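Local coordinates for protein pyruvate kinase (Pyrobaculum aerophilum, PDB 3QTG) that catalyses the last step of glycolysis, transferring the phosphoryl group of phosphoenolpyruvate to ADP to yield pyruvate and ATP, with the help of a divalent metal cation, at residues F38-D43 with R65-A70. Residues are numbered along the deposited sequence; the frame is centred on the assembly and turned at random.
Sequences FLDLVD and RSYEKA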
loop_
_atom_site.group_PDB
_atom_site.type_symbol
_atom_site.label_atom_id
_atom_site.label_comp_id
_atom_site.label_asym_id
_atom_site.label_seq_id
_atom_site.Cartn_x
_atom_site.Cartn_y
_atom_site.Cartn_z
ATOM N N PHE A 38 -6.937 13.067 44.709
ATOM C CA PHE A 38 -7.971 12.499 43.837
ATOM C C PHE A 38 -8.076 13.265 42.500
ATOM O O PHE A 38 -8.087 12.657 41.411
ATOM C CB PHE A 38 -9.319 12.508 44.574
ATOM C CG PHE A 38 -10.455 11.927 43.785
ATOM C CD1 PHE A 38 -10.693 10.559 43.796
ATOM C CD2 PHE A 38 -11.298 12.748 43.048
ATOM C CE1 PHE A 38 -11.739 10.006 43.076
ATOM C CE2 PHE A 38 -12.351 12.206 42.321
ATOM C CZ PHE A 38 -12.573 10.823 42.336
ATOM N N LEU A 39 -8.134 14.593 42.596
ATOM C CA LEU A 39 -8.270 15.460 41.431
ATOM C C LEU A 39 -6.986 15.558 40.621
ATOM O O LEU A 39 -7.026 15.859 39.425
ATOM C CB LEU A 39 -8.779 16.848 41.844
ATOM C CG LEU A 39 -10.207 16.843 42.410
ATOM C CD1 LEU A 39 -10.625 18.205 42.914
ATOM C CD2 LEU A 39 -11.219 16.325 41.383
ATOM N N ASP A 40 -5.852 15.320 41.284
ATOM C CA ASP A 40 -4.548 15.212 40.624
ATOM C C ASP A 40 -4.514 14.051 39.634
ATOM O O ASP A 40 -3.656 13.993 38.758
ATOM C CB ASP A 40 -3.441 14.985 41.655
ATOM C CG ASP A 40 -2.965 16.278 42.329
ATOM O OD1 ASP A 40 -3.430 17.403 41.987
ATOM O OD2 ASP A 40 -2.099 16.149 43.225
ATOM N N LEU A 41 -5.442 13.122 39.798
ATOM C CA LEU A 41 -5.456 11.908 39.009
ATOM C C LEU A 41 -6.574 11.883 37.972
ATOM O O LEU A 41 -6.783 10.855 37.319
ATOM C CB LEU A 41 -5.522 10.665 39.922
ATOM C CG LEU A 41 -4.203 10.307 40.620
ATOM C CD1 LEU A 41 -4.424 9.388 41.832
ATOM C CD2 LEU A 41 -3.200 9.683 39.649
ATOM N N VAL A 42 -7.296 12.995 37.836
ATOM C CA VAL A 42 -8.379 13.094 36.845
ATOM C C VAL A 42 -8.151 14.249 35.873
ATOM O O VAL A 42 -7.388 15.186 36.161
ATOM C CB VAL A 42 -9.821 13.139 37.488
ATOM C CG1 VAL A 42 -9.950 12.096 38.569
ATOM C CG2 VAL A 42 -10.170 14.549 38.057
ATOM N N ASP A 43 -8.787 14.150 34.707
ATOM C CA ASP A 43 -8.739 15.204 33.699
ATOM C C ASP A 43 -10.081 15.895 33.590
ATOM O O ASP A 43 -10.203 16.941 32.952
ATOM C CB ASP A 43 -8.310 14.640 32.338
ATOM C CG ASP A 43 -6.973 13.914 32.404
ATOM O OD1 ASP A 43 -5.918 14.565 32.577
ATOM O OD2 ASP A 43 -6.960 12.681 32.294
ATOM N N ARG A 65 -13.344 23.918 40.714
ATOM C CA ARG A 65 -12.786 25.179 40.187
ATOM C C ARG A 65 -11.760 25.785 41.132
ATOM O O ARG A 65 -10.816 26.458 40.697
ATOM C CB ARG A 65 -13.893 26.196 39.897
ATOM C CG ARG A 65 -14.813 25.795 38.747
ATOM C CD ARG A 65 -14.022 25.423 37.467
ATOM N NE ARG A 65 -14.953 25.043 36.409
ATOM C CZ ARG A 65 -14.685 24.227 35.392
ATOM N NH1 ARG A 65 -13.489 23.653 35.254
ATOM N NH2 ARG A 65 -15.639 23.980 34.508
ATOM N N SER A 66 -11.948 25.515 42.419
ATOM C CA SER A 66 -11.018 25.942 43.457
ATOM C C SER A 66 -9.687 25.192 43.301
ATOM O O SER A 66 -8.614 25.784 43.361
ATOM C CB SER A 66 -11.649 25.710 44.839
ATOM O OG SER A 66 -10.712 25.941 45.870
ATOM N N TYR A 67 -9.780 23.886 43.074
ATOM C CA TYR A 67 -8.609 23.038 42.840
ATOM C C TYR A 67 -7.886 23.464 41.566
ATOM O O TYR A 67 -6.658 23.577 41.542
ATOM C CB TYR A 67 -9.034 21.568 42.731
ATOM C CG TYR A 67 -7.959 20.711 42.093
ATOM C CD1 TYR A 67 -6.962 20.125 42.872
ATOM C CD2 TYR A 67 -7.922 20.516 40.708
ATOM C CE1 TYR A 67 -5.972 19.357 42.293
ATOM C CE2 TYR A 67 -6.930 19.758 40.116
ATOM C CZ TYR A 67 -5.963 19.182 40.910
ATOM O OH TYR A 67 -4.967 18.450 40.347
ATOM N N GLU A 68 -8.674 23.680 40.511
ATOM C CA GLU A 68 -8.175 24.113 39.216
ATOM C C GLU A 68 -7.338 25.391 39.323
ATOM O O GLU A 68 -6.277 25.490 38.703
ATOM C CB GLU A 68 -9.347 24.299 38.249
ATOM C CG GLU A 68 -9.119 25.327 37.139
ATOM C CD GLU A 68 -10.146 25.208 36.027
ATOM O OE1 GLU A 68 -10.954 24.237 36.057
ATOM O OE2 GLU A 68 -10.148 26.080 35.127
ATOM N N LYS A 69 -7.820 26.347 40.126
ATOM C CA LYS A 69 -7.125 27.618 40.364
ATOM C C LYS A 69 -5.809 27.394 41.108
ATOM O O LYS A 69 -4.757 27.858 40.670
ATOM C CB LYS A 69 -8.024 28.589 41.142
ATOM C CG LYS A 69 -7.606 30.062 41.049
ATOM C CD LYS A 69 -8.556 30.953 41.863
ATOM C CE LYS A 69 -8.140 32.437 41.805
ATOM N NZ LYS A 69 -9.028 33.310 42.660
ATOM N N ALA A 70 -5.878 26.680 42.228
ATOM C CA ALA A 70 -4.701 26.360 43.037
ATOM C C ALA A 70 -3.604 25.628 42.254
ATOM O O ALA A 70 -2.424 25.987 42.352
ATOM C CB ALA A 70 -5.109 25.548 44.263
#
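Tyr-67 reaches from helix 54-71 across to Leu-39 and Asp-40, in the type I turn from Leu-39 to Val-42. CB of Tyr-67 lies 3.7 Å from Leu-39 CD1. With CG anti to the backbone N (chi1 163°), the ring leaves its helix toward the leucine, and the two side chains run alongside each other, pointing opposite ways. CG of Tyr-67 still touches that methyl, also 3.7 Å from Leu-39 CD1. Further out, Leu-39 CB sits squarely over one face, 3.6 Å from the centroid of the Tyr-67 ring and 4° off its normal, a CH-pi contact. At the tip, Tyr-67 OH donates to OD1 of Asp-40 in a very short bond of 2.5 Å; the carboxylate oxygen lies at the ring's edge, in its plane, while the carboxylate itself is turned 56° from it. Arg-73 hydrogen-bonds the same hydroxyl and also Leu-39 O, tying ring and turn together. A leucine in place of Tyr-67 would probably leave Asp-40 OD1 and Arg-73 without their shared hydroxyl partner. A tyrosine of helix 54-71 thus packs on helix 32-39 and the turn beside it in the outer layer of a TIM barrel, joining the helices that precede and follow strand 44-48.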